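Local coordinates for protein methyltransferase (Streptococcus mutans, PDB 2B78) that is a putative S-adenosylmethionine-dependent methyltransferase that may act on RNA, with a PUA-like domain ahead of its Rossmann-like methyltransferase domain, at residues A[196-201]-A[376-381]. Sequence-based numbering, arbitrary orientation.
Sequences FLDQRQ and NYLKVF
Asp198 spans Tyr377 and Leu378 in this buried contact, with CB and OD1 on the leucine and OD2 on the tyrosine. Asp198 CB lies 4.1 Å from Leu378 CD2. CG stands between the backbone N and the carbonyl carbon (chi1 51°), a torsion that leaves OD1 near the leucine and OD2 at the tyrosine edge. Asp198 OD1 is 4.0 Å from Leu378 CD2, whereas Asp198 OD2 sits in the plane of the Tyr377 ring, 3.6 Å from Tyr377 CE1. Asp198 OD2 also lies 3.2 Å from Tyr377 OH, close enough for a hydrogen bond. Carboxylate and ring planes stand 77° apart. The backbone of Asp198 touches Leu378 too: Asp198 O is 3.2 Å from Leu378 CD2, a methyl group set against a carbonyl oxygen. With Leu378 CG anti to its backbone N (chi1 180°), CD2 is placed on that oxygen and the other methyl, Leu378 CD1, comes within 4.3 Å of Gln199 NE2. That NE2 donates to Asp292, so the leucine is only a nonpolar neighbour of an amide held by another residue.

In the Rossmann-like methyltransferase domain, the short 3-10 turn 197-198 leads into helix 200-210, with Gln199 at the N-cap position. The loop 376-378 enters strand 379-384, which runs antiparallel to both its neighbours, 325-331 and 355-360, in the seven-stranded sheet. The contact thus joins the start of that helix to the entry of this strand. Gln199 also touches Ser330 of strand 325-331, and its side chain lies about 11 Å from that of Asp242, a residue of the S-adenosyl-L-homocysteine site, although no ligand is bound to this chain. Lys379 NZ donates to the main-chain O of Tyr377 at 2.7 Å, approaching from above the carbonyl plane.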
# COMPACT_ATOMS: atom_id res chain seq x y z
N PHE A 196 -1.77 6.78 -2.23
CA PHE A 196 -1.25 5.58 -1.60
C PHE A 196 0.03 6.03 -0.93
O PHE A 196 1.04 6.28 -1.58
CB PHE A 196 -0.99 4.48 -2.63
CG PHE A 196 -2.24 3.71 -2.99
CD1 PHE A 196 -2.69 2.67 -2.19
CD2 PHE A 196 -3.00 4.09 -4.09
CE1 PHE A 196 -3.89 2.02 -2.46
CE2 PHE A 196 -4.20 3.44 -4.38
CZ PHE A 196 -4.65 2.40 -3.56
N LEU A 197 -0.03 6.15 0.39
CA LEU A 197 1.10 6.62 1.17
C LEU A 197 2.35 5.77 1.06
O LEU A 197 3.46 6.29 1.22
CB LEU A 197 0.69 6.76 2.65
CG LEU A 197 -0.46 7.74 2.96
CD1 LEU A 197 -0.75 7.73 4.45
CD2 LEU A 197 -0.09 9.14 2.51
N ASP A 198 2.19 4.48 0.79
CA ASP A 198 3.37 3.62 0.69
C ASP A 198 4.31 3.98 -0.46
O ASP A 198 5.46 3.56 -0.47
CB ASP A 198 2.97 2.14 0.61
CG ASP A 198 1.94 1.85 -0.47
OD1 ASP A 198 2.06 2.38 -1.59
OD2 ASP A 198 0.99 1.08 -0.19
N GLN A 199 3.86 4.78 -1.42
CA GLN A 199 4.73 5.16 -2.54
C GLN A 199 5.43 6.51 -2.33
O GLN A 199 5.96 7.11 -3.28
CB GLN A 199 3.91 5.19 -3.83
CG GLN A 199 3.20 3.88 -4.07
CD GLN A 199 2.35 3.87 -5.32
OE1 GLN A 199 1.44 4.69 -5.48
NE2 GLN A 199 2.64 2.93 -6.22
N ARG A 200 5.44 6.96 -1.08
CA ARG A 200 6.05 8.25 -0.72
C ARG A 200 7.49 8.44 -1.17
O ARG A 200 7.87 9.52 -1.61
CB ARG A 200 6.00 8.46 0.79
CG ARG A 200 6.72 9.72 1.26
CD ARG A 200 6.51 9.97 2.75
NE ARG A 200 7.15 8.94 3.55
CZ ARG A 200 6.53 7.91 4.13
NH1 ARG A 200 5.22 7.75 4.01
NH2 ARG A 200 7.24 7.04 4.82
N GLN A 201 8.30 7.40 -1.04
CA GLN A 201 9.70 7.55 -1.41
C GLN A 201 9.90 7.55 -2.92
O GLN A 201 10.89 8.07 -3.42
CB GLN A 201 10.53 6.46 -0.71
CG GLN A 201 10.28 6.48 0.81
CD GLN A 201 11.18 5.56 1.60
OE1 GLN A 201 11.82 4.66 1.05
NE2 GLN A 201 11.23 5.76 2.91
N ASN A 376 6.28 -7.53 2.69
CA ASN A 376 6.72 -6.35 1.96
C ASN A 376 6.13 -6.41 0.55
O ASN A 376 6.82 -6.75 -0.42
CB ASN A 376 8.26 -6.31 1.90
CG ASN A 376 8.78 -4.92 1.67
OD1 ASN A 376 8.03 -4.06 1.21
ND2 ASN A 376 10.06 -4.68 1.99
N TYR A 377 4.86 -6.03 0.43
CA TYR A 377 4.13 -6.11 -0.82
C TYR A 377 4.45 -5.13 -1.94
O TYR A 377 4.23 -5.44 -3.12
CB TYR A 377 2.63 -6.07 -0.53
CG TYR A 377 2.14 -4.80 0.13
CD1 TYR A 377 1.89 -3.66 -0.63
CD2 TYR A 377 1.91 -4.74 1.51
CE1 TYR A 377 1.43 -2.49 -0.04
CE2 TYR A 377 1.44 -3.56 2.11
CZ TYR A 377 1.20 -2.45 1.32
OH TYR A 377 0.72 -1.29 1.89
N LEU A 378 4.95 -3.95 -1.60
CA LEU A 378 5.26 -2.97 -2.63
C LEU A 378 6.58 -3.33 -3.31
O LEU A 378 7.55 -3.67 -2.65
CB LEU A 378 5.35 -1.57 -2.02
CG LEU A 378 5.68 -0.38 -2.93
CD1 LEU A 378 4.60 -0.21 -3.99
CD2 LEU A 378 5.78 0.88 -2.10
N LYS A 379 6.58 -3.28 -4.64
CA LYS A 379 7.78 -3.57 -5.41
C LYS A 379 7.83 -2.55 -6.54
O LYS A 379 6.91 -2.48 -7.35
CB LYS A 379 7.71 -4.98 -5.99
CG LYS A 379 7.80 -6.08 -4.94
CD LYS A 379 7.39 -7.42 -5.50
CE LYS A 379 5.88 -7.59 -5.42
NZ LYS A 379 5.44 -7.69 -4.00
N VAL A 380 8.88 -1.74 -6.57
CA VAL A 380 9.00 -0.74 -7.62
C VAL A 380 10.39 -0.83 -8.22
O VAL A 380 11.40 -0.63 -7.53
CB VAL A 380 8.78 0.69 -7.08
CG1 VAL A 380 8.76 1.69 -8.23
CG2 VAL A 380 7.45 0.75 -6.31
N PHE A 381 10.43 -1.16 -9.51
CA PHE A 381 11.68 -1.30 -10.24
C PHE A 381 11.90 -0.12 -11.17
O PHE A 381 11.01 0.24 -11.94
CB PHE A 381 11.67 -2.57 -11.08
CG PHE A 381 12.06 -3.81 -10.33
CD1 PHE A 381 13.35 -3.94 -9.82
CD2 PHE A 381 11.16 -4.85 -10.16
CE1 PHE A 381 13.74 -5.11 -9.15
CE2 PHE A 381 11.53 -6.03 -9.49
CZ PHE A 381 12.83 -6.15 -8.99